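Local atomic coordinates of copper homeostasis protein CutC (Streptococcus agalactiae, PDB entry 2BDQ), a protein that may bind copper ions and, as a cytoplasmic member of the CutC family, is thought to take part in copper homeostasis. Residues I77-E80 against D81-A85; L121-H124 against M125-V129; D140-A144 against L145-R149. All blocks are in the same frame, centred on the assembly; numbering follows the deposited sequence.

Contact 1 of 3, residues I77-E80 against D81-A85; sequences IMEE and DILRA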
loop_
_atom_site.group_PDB
_atom_site.type_symbol
_atom_site.label_atom_id
_atom_site.label_comp_id
_atom_site.label_asym_id
_atom_site.label_seq_id
_atom_site.Cartn_x
_atom_site.Cartn_y
_atom_site.Cartn_z
ATOM N N ILE A 77 -8.809 -1.741 -11.840
ATOM C CA ILE A 77 -8.286 -2.029 -10.514
ATOM C C ILE A 77 -9.210 -1.413 -9.461
ATOM O O ILE A 77 -9.610 -2.075 -8.496
ATOM C CB ILE A 77 -6.857 -1.452 -10.363
ATOM C CG1 ILE A 77 -5.881 -2.297 -11.187
ATOM C CG2 ILE A 77 -6.454 -1.426 -8.904
ATOM C CD1 ILE A 77 -4.512 -1.683 -11.353
HETATM N N MSE A 78 -9.553 -0.144 -9.663
HETATM C CA MSE A 78 -10.422 0.572 -8.739
HETATM C C MSE A 78 -11.806 -0.065 -8.621
HETATM O O MSE A 78 -12.365 -0.127 -7.526
HETATM C CB MSE A 78 -10.547 2.038 -9.163
HETATM C CG MSE A 78 -9.216 2.789 -9.071
HETATM SE SE MSE A 78 -9.230 4.558 -9.853
HETATM C CE MSE A 78 -10.367 5.452 -8.592
ATOM N N GLU A 79 -12.362 -0.540 -9.733
ATOM C CA GLU A 79 -13.676 -1.173 -9.675
ATOM C C GLU A 79 -13.569 -2.434 -8.830
ATOM O O GLU A 79 -14.443 -2.718 -8.022
ATOM C CB GLU A 79 -14.180 -1.531 -11.077
ATOM C CG GLU A 79 -15.504 -2.303 -11.084
ATOM C CD GLU A 79 -15.953 -2.699 -12.487
ATOM O OE1 GLU A 79 -15.197 -3.408 -13.191
ATOM O OE2 GLU A 79 -17.066 -2.301 -12.891
ATOM N N GLU A 80 -12.483 -3.180 -9.013
ATOM C CA GLU A 80 -12.272 -4.410 -8.258
ATOM C C GLU A 80 -12.099 -4.105 -6.774
ATOM O O GLU A 80 -12.688 -4.764 -5.923
ATOM C CB GLU A 80 -11.033 -5.146 -8.779
ATOM C CG GLU A 80 -10.812 -6.535 -8.173
ATOM C CD GLU A 80 -11.974 -7.486 -8.423
ATOM O OE1 GLU A 80 -12.513 -7.486 -9.552
ATOM O OE2 GLU A 80 -12.338 -8.242 -7.491
ATOM N N ASP A 81 -11.291 -3.099 -6.460
ATOM C CA ASP A 81 -11.072 -2.758 -5.063
ATOM C C ASP A 81 -12.338 -2.239 -4.394
ATOM O O ASP A 81 -12.518 -2.404 -3.183
ATOM C CB ASP A 81 -9.911 -1.766 -4.920
ATOM C CG ASP A 81 -8.557 -2.462 -5.009
ATOM O OD1 ASP A 81 -8.420 -3.550 -4.392
ATOM O OD2 ASP A 81 -7.631 -1.938 -5.670
ATOM N N ILE A 82 -13.228 -1.638 -5.180
ATOM C CA ILE A 82 -14.488 -1.137 -4.645
ATOM C C ILE A 82 -15.392 -2.299 -4.283
ATOM O O ILE A 82 -16.022 -2.282 -3.236
ATOM C CB ILE A 82 -15.191 -0.225 -5.662
ATOM C CG1 ILE A 82 -14.474 1.131 -5.685
ATOM C CG2 ILE A 82 -16.676 -0.061 -5.314
ATOM C CD1 ILE A 82 -14.943 2.056 -6.772
ATOM N N LEU A 83 -15.450 -3.314 -5.142
ATOM C CA LEU A 83 -16.289 -4.484 -4.882
ATOM C C LEU A 83 -15.878 -5.163 -3.577
ATOM O O LEU A 83 -16.721 -5.557 -2.781
ATOM C CB LEU A 83 -16.170 -5.474 -6.038
ATOM C CG LEU A 83 -17.197 -5.550 -7.171
ATOM C CD1 LEU A 83 -18.105 -4.335 -7.234
ATOM C CD2 LEU A 83 -16.415 -5.738 -8.454
ATOM N N ARG A 84 -14.573 -5.303 -3.371
ATOM C CA ARG A 84 -14.062 -5.915 -2.158
ATOM C C ARG A 84 -14.362 -5.019 -0.949
ATOM O O ARG A 84 -14.812 -5.499 0.087
ATOM C CB ARG A 84 -12.551 -6.155 -2.289
ATOM C CG ARG A 84 -12.135 -7.557 -2.760
ATOM C CD ARG A 84 -12.788 -8.006 -4.063
ATOM N NE ARG A 84 -14.165 -8.447 -3.859
ATOM C CZ ARG A 84 -14.992 -8.820 -4.832
ATOM N NH1 ARG A 84 -16.224 -9.203 -4.535
ATOM N NH2 ARG A 84 -14.594 -8.805 -6.099
ATOM N N ALA A 85 -14.135 -3.717 -1.086
ATOM C CA ALA A 85 -14.391 -2.797 0.019
ATOM C C ALA A 85 -15.833 -2.895 0.504
ATOM O O ALA A 85 -16.088 -2.884 1.710
ATOM C CB ALA A 85 -14.078 -1.364 -0.393
#
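Glu80 and Arg84, one helical turn apart, are joined by a salt bridge in which Arg84 NH2 lies 2.7 Å from Glu80 OE2. The carboxylate oxygen meets the guanidinium at its edge and almost exactly in its plane, whereas the nitrogen reaches OE2 on the syn side but 34° out of the carboxylate plane; the two flat groups are turned 33° against each other. Bends in both chains bring the charges together. Glu80 starts with CG opposite the backbone N (chi1 -173°) and then folds at chi2, while Arg84 folds at chi2 and again at chi3, so that its CD passes 3.5 Å from Glu80 OE2. Leu83 CB sits 3.6 Å above the centre of the guanidinium and backs one of its faces. Further bridges extend the pair into a charge network: Arg76 reaches Glu80 OE1 and also Glu79, and Glu87 takes Arg84 NH1.

On another side of the helix Asp81 runs alongside Ile77, both side chains pointing the same way, with Ile77 CG2 3.5 Å from Asp81 OD2. The carboxylate of Asp81 is engaged by the second subunit, where Gly41 N and Ser39 OG of that chain bind its two oxygens and Tyr40 of that chain packs on Glu80, Asp81 and Arg84. Ile82 lays CG1 3.1 Å from Met78 O, and its side chain continues to Leu93 of strand 92-95 and Ala115 of helix 106-116. Underneath runs the backbone ladder, with Asp81 N to Ile77 O at 2.8 Å. Such an i to i+4 ion pair on an outer helix, with one flank against strand 92-95 and another at the subunit interface, suits the helical layer of a TIM barrel, here the beta-alpha-beta unit of strand 56-60, helix 72-87 and strand 92-95.

Contact 2 of 3, residues L121-H124 against M125-V129; sequences LVFH and MAFDV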
loop_
_atom_site.group_PDB
_atom_site.type_symbol
_atom_site.label_atom_id
_atom_site.label_comp_id
_atom_site.label_asym_id
_atom_site.label_seq_id
_atom_site.Cartn_x
_atom_site.Cartn_y
_atom_site.Cartn_z
ATOM N N LEU A 121 -20.085 8.115 -0.798
ATOM C CA LEU A 121 -18.898 8.427 -1.580
ATOM C C LEU A 121 -18.276 9.771 -1.240
ATOM O O LEU A 121 -18.978 10.763 -1.042
ATOM C CB LEU A 121 -19.233 8.406 -3.072
ATOM C CG LEU A 121 -19.690 7.075 -3.665
ATOM C CD1 LEU A 121 -20.173 7.301 -5.092
ATOM C CD2 LEU A 121 -18.540 6.078 -3.641
ATOM N N VAL A 122 -16.948 9.794 -1.165
ATOM C CA VAL A 122 -16.222 11.021 -0.883
ATOM C C VAL A 122 -15.138 11.250 -1.933
ATOM O O VAL A 122 -14.438 10.318 -2.329
ATOM C CB VAL A 122 -15.619 11.012 0.560
ATOM C CG1 VAL A 122 -15.198 9.631 0.950
ATOM C CG2 VAL A 122 -14.448 11.984 0.651
ATOM N N PHE A 123 -15.051 12.495 -2.404
ATOM C CA PHE A 123 -14.069 12.929 -3.402
ATOM C C PHE A 123 -12.918 13.534 -2.581
ATOM O O PHE A 123 -13.142 14.417 -1.743
ATOM C CB PHE A 123 -14.716 13.980 -4.327
ATOM C CG PHE A 123 -14.019 14.149 -5.658
ATOM C CD1 PHE A 123 -12.899 14.966 -5.787
ATOM C CD2 PHE A 123 -14.455 13.451 -6.769
ATOM C CE1 PHE A 123 -12.224 15.073 -7.008
ATOM C CE2 PHE A 123 -13.787 13.553 -7.993
ATOM C CZ PHE A 123 -12.670 14.364 -8.109
ATOM N N HIS A 124 -11.696 13.058 -2.802
ATOM C CA HIS A 124 -10.562 13.544 -2.016
ATOM C C HIS A 124 -9.816 14.784 -2.515
ATOM O O HIS A 124 -10.297 15.510 -3.382
ATOM C CB HIS A 124 -9.572 12.398 -1.783
ATOM C CG HIS A 124 -9.129 11.712 -3.036
ATOM N ND1 HIS A 124 -8.637 12.400 -4.128
ATOM C CD2 HIS A 124 -9.061 10.400 -3.362
ATOM C CE1 HIS A 124 -8.286 11.541 -5.065
ATOM N NE2 HIS A 124 -8.532 10.317 -4.625
HETATM N N MSE A 125 -8.638 15.004 -1.935
HETATM C CA MSE A 125 -7.755 16.139 -2.220
HETATM C C MSE A 125 -7.572 16.455 -3.716
HETATM O O MSE A 125 -7.095 17.532 -4.074
HETATM C CB MSE A 125 -6.384 15.887 -1.567
HETATM C CG MSE A 125 -5.793 17.047 -0.742
HETATM SE SE MSE A 125 -6.374 17.175 1.142
HETATM C CE MSE A 125 -5.251 15.792 1.920
ATOM N N ALA A 126 -7.933 15.528 -4.593
ATOM C CA ALA A 126 -7.802 15.788 -6.025
ATOM C C ALA A 126 -8.655 17.004 -6.396
ATOM O O ALA A 126 -8.435 17.644 -7.426
ATOM C CB ALA A 126 -8.248 14.578 -6.831
ATOM N N PHE A 127 -9.630 17.315 -5.546
ATOM C CA PHE A 127 -10.517 18.447 -5.777
ATOM C C PHE A 127 -9.750 19.764 -5.870
ATOM O O PHE A 127 -10.116 20.637 -6.652
ATOM C CB PHE A 127 -11.550 18.553 -4.651
ATOM C CG PHE A 127 -12.620 19.581 -4.902
ATOM C CD1 PHE A 127 -13.750 19.261 -5.659
ATOM C CD2 PHE A 127 -12.497 20.872 -4.398
ATOM C CE1 PHE A 127 -14.734 20.214 -5.916
ATOM C CE2 PHE A 127 -13.475 21.833 -4.651
ATOM C CZ PHE A 127 -14.596 21.507 -5.405
ATOM N N ASP A 128 -8.692 19.904 -5.078
ATOM C CA ASP A 128 -7.899 21.130 -5.073
ATOM C C ASP A 128 -7.147 21.402 -6.381
ATOM O O ASP A 128 -6.756 22.544 -6.634
ATOM C CB ASP A 128 -6.900 21.114 -3.912
ATOM C CG ASP A 128 -7.580 21.012 -2.550
ATOM O OD1 ASP A 128 -8.384 21.905 -2.204
ATOM O OD2 ASP A 128 -7.310 20.037 -1.816
ATOM N N VAL A 129 -6.948 20.364 -7.204
ATOM C CA VAL A 129 -6.239 20.503 -8.486
ATOM C C VAL A 129 -7.129 21.198 -9.519
ATOM O O VAL A 129 -6.646 21.761 -10.504
ATOM C CB VAL A 129 -5.818 19.118 -9.060
ATOM C CG1 VAL A 129 -5.108 19.291 -10.411
ATOM C CG2 VAL A 129 -4.914 18.395 -8.076
#
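The imidazole of His124 turns its edge to the backbone of the turn that follows, and Ala126 N donates to its ND1 at 3.2 Å. The N-H points fairly straight at the acceptor (160°), and the donor nitrogen stands only 6° out of the ring plane. His124 CG is set between its own backbone N and carbonyl carbon (chi1 54°), and this rotation carries ND1 forward along the chain to Ala126. The methyl group of Ala126 comes close to the same ring, with CB 3.5 Å from His124 CE1.

Phe123 projects differently. Its ring turns away from its own backbone N, and one side of it lies against the residues of the turn, with Phe123 CD1 4.0 Å from Phe127 CB and Phe123 CE1 4.0 Å from Ala126 CB. The side chains of Phe123 and Phe127 cross at about a right angle; Phe123 CD1 lies near the plane of the Phe127 ring, at its edge, so the two rings are not stacked face to face. Phe127 continues into the layer between helix 135-144, where it touches Ile139, and strand 149-152, where it touches Ile150 and Leu152. Phe68 meets the His124 ring at a slant.

As modelled, ND1 acts as an acceptor for the Ala126 N-H, which is consistent with its carrying no proton. The bond also restrains rotation of the buried imidazole, fixing it against the turn that leaves strand 121-123.

Contact 3 of 3, residues D140-A144 against L145-R149; sequences DQLVA and LGFTR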
loop_
_atom_site.group_PDB
_atom_site.type_symbol
_atom_site.label_atom_id
_atom_site.label_comp_id
_atom_site.label_asym_id
_atom_site.label_seq_id
_atom_site.Cartn_x
_atom_site.Cartn_y
_atom_site.Cartn_z
ATOM N N ASP A 140 -21.394 20.992 -7.952
ATOM C CA ASP A 140 -22.695 20.655 -8.530
ATOM C C ASP A 140 -22.612 19.289 -9.194
ATOM O O ASP A 140 -23.533 18.488 -9.083
ATOM C CB ASP A 140 -23.106 21.703 -9.573
ATOM C CG ASP A 140 -23.501 23.029 -8.946
ATOM O OD1 ASP A 140 -23.368 24.068 -9.624
ATOM O OD2 ASP A 140 -23.960 23.033 -7.785
ATOM N N GLN A 141 -21.505 19.032 -9.888
ATOM C CA GLN A 141 -21.317 17.755 -10.564
ATOM C C GLN A 141 -21.202 16.630 -9.548
ATOM O O GLN A 141 -21.736 15.543 -9.765
ATOM C CB GLN A 141 -20.059 17.778 -11.422
ATOM C CG GLN A 141 -20.162 18.626 -12.674
ATOM C CD GLN A 141 -18.827 18.747 -13.380
ATOM O OE1 GLN A 141 -18.753 19.209 -14.515
ATOM N NE2 GLN A 141 -17.757 18.341 -12.702
ATOM N N LEU A 142 -20.505 16.882 -8.443
ATOM C CA LEU A 142 -20.356 15.855 -7.416
ATOM C C LEU A 142 -21.703 15.566 -6.765
ATOM O O LEU A 142 -21.993 14.425 -6.402
ATOM C CB LEU A 142 -19.340 16.286 -6.357
ATOM C CG LEU A 142 -17.888 16.325 -6.832
ATOM C CD1 LEU A 142 -17.005 16.788 -5.689
ATOM C CD2 LEU A 142 -17.463 14.945 -7.332
ATOM N N VAL A 143 -22.524 16.603 -6.616
ATOM C CA VAL A 143 -23.852 16.445 -6.035
ATOM C C VAL A 143 -24.691 15.591 -6.989
ATOM O O VAL A 143 -25.417 14.689 -6.561
ATOM C CB VAL A 143 -24.552 17.814 -5.838
ATOM C CG1 VAL A 143 -26.015 17.603 -5.437
ATOM C CG2 VAL A 143 -23.830 18.616 -4.763
ATOM N N ALA A 144 -24.572 15.871 -8.286
ATOM C CA ALA A 144 -25.316 15.130 -9.300
ATOM C C ALA A 144 -24.869 13.675 -9.369
ATOM O O ALA A 144 -25.661 12.788 -9.675
ATOM C CB ALA A 144 -25.151 15.797 -10.660
ATOM N N LEU A 145 -23.593 13.436 -9.084
ATOM C CA LEU A 145 -23.037 12.091 -9.102
ATOM C C LEU A 145 -23.384 11.322 -7.831
ATOM O O LEU A 145 -23.013 10.159 -7.683
ATOM C CB LEU A 145 -21.525 12.157 -9.267
ATOM C CG LEU A 145 -21.067 12.638 -10.641
ATOM C CD1 LEU A 145 -19.578 12.887 -10.639
ATOM C CD2 LEU A 145 -21.436 11.592 -11.683
ATOM N N GLY A 146 -24.083 11.976 -6.906
ATOM C CA GLY A 146 -24.476 11.318 -5.672
ATOM C C GLY A 146 -23.411 11.182 -4.598
ATOM O O GLY A 146 -23.487 10.268 -3.778
ATOM N N PHE A 147 -22.425 12.080 -4.601
ATOM C CA PHE A 147 -21.350 12.062 -3.611
ATOM C C PHE A 147 -21.829 12.626 -2.274
ATOM O O PHE A 147 -22.638 13.547 -2.243
ATOM C CB PHE A 147 -20.157 12.872 -4.121
ATOM C CG PHE A 147 -19.159 12.055 -4.880
ATOM C CD1 PHE A 147 -17.971 11.641 -4.269
ATOM C CD2 PHE A 147 -19.403 11.679 -6.201
ATOM C CE1 PHE A 147 -17.046 10.866 -4.963
ATOM C CE2 PHE A 147 -18.480 10.902 -6.898
ATOM C CZ PHE A 147 -17.292 10.496 -6.271
ATOM N N THR A 148 -21.308 12.076 -1.179
ATOM C CA THR A 148 -21.673 12.489 0.179
ATOM C C THR A 148 -20.841 13.644 0.731
ATOM O O THR A 148 -21.374 14.535 1.380
ATOM C CB THR A 148 -21.580 11.288 1.148
ATOM O OG1 THR A 148 -22.435 10.238 0.679
ATOM C CG2 THR A 148 -22.013 11.686 2.551
ATOM N N ARG A 149 -19.533 13.620 0.504
ATOM C CA ARG A 149 -18.687 14.708 0.973
ATOM C C ARG A 149 -17.436 14.892 0.140
ATOM O O ARG A 149 -17.086 14.050 -0.695
ATOM C CB ARG A 149 -18.311 14.539 2.455
ATOM C CG ARG A 149 -17.540 13.300 2.775
ATOM C CD ARG A 149 -17.057 13.291 4.228
ATOM N NE ARG A 149 -16.719 11.919 4.579
ATOM C CZ ARG A 149 -17.625 10.987 4.850
ATOM N NH1 ARG A 149 -18.916 11.302 4.829
ATOM N NH2 ARG A 149 -17.249 9.734 5.092
#
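A Schellman motif ends helix 135-144, and Gly146, with phi 79°, is the residue at which the chain leaves helical geometry. Two backbone bonds reach back into the last turn: Phe147 N to Leu142 O at 3.0 Å and Gly146 N to Val143 O, also 3.0 Å. They differ in approach. Phe147 N comes in only 20° from the carbonyl plane, whereas Gly146 N stands well above the plane of its acceptor. Leu145 N still keeps a helical bond to Gln141 O at 2.9 Å.

The reversal brings the Phe147 ring back against Leu142, and the side chains meet at a slant. Leu142 CD2 lies over one face of the ring in a CH-pi contact, 4.1 Å from the centroid and 17° off the normal. The edge of the same ring is turned to Leu145 CB. Leu145 holds CG beside its own backbone N, which places CG 3.1 Å from Gln141 O, and its side chain packs on Ile109 and Thr106 of helix 106-116. Leu142 meets Phe123, and Phe147 meets Leu121, both on strand 121-123.

Hydrophobic contact between a residue inside the last turn and one just beyond the glycine is the usual companion of a Schellman cap; here the cap ends an outer helix of the TIM barrel, and the chain goes on to strand 149-152.

How the contacts relate
The three contacts follow one another along the chain without nesting or crossing, each closing only a short local loop: an inner turn of helix 72-87 in contact 1, the exit from strand 121-123 in contact 2 and the end of helix 135-144 in contact 3. Contact 1 stands apart, its centre about 18 Å from that of contact 2, on the outer layer where the second subunit packs. Contacts 2 and 3 touch: Leu121 O lies 2.7 Å from Thr148 N, a probable hydrogen bond from strand 121-123 to the residue just before strand 149-152, and Phe123 CD2 packs 3.4 Å from Leu142 CD2. Together they span one strand-helix-strand passage of the barrel.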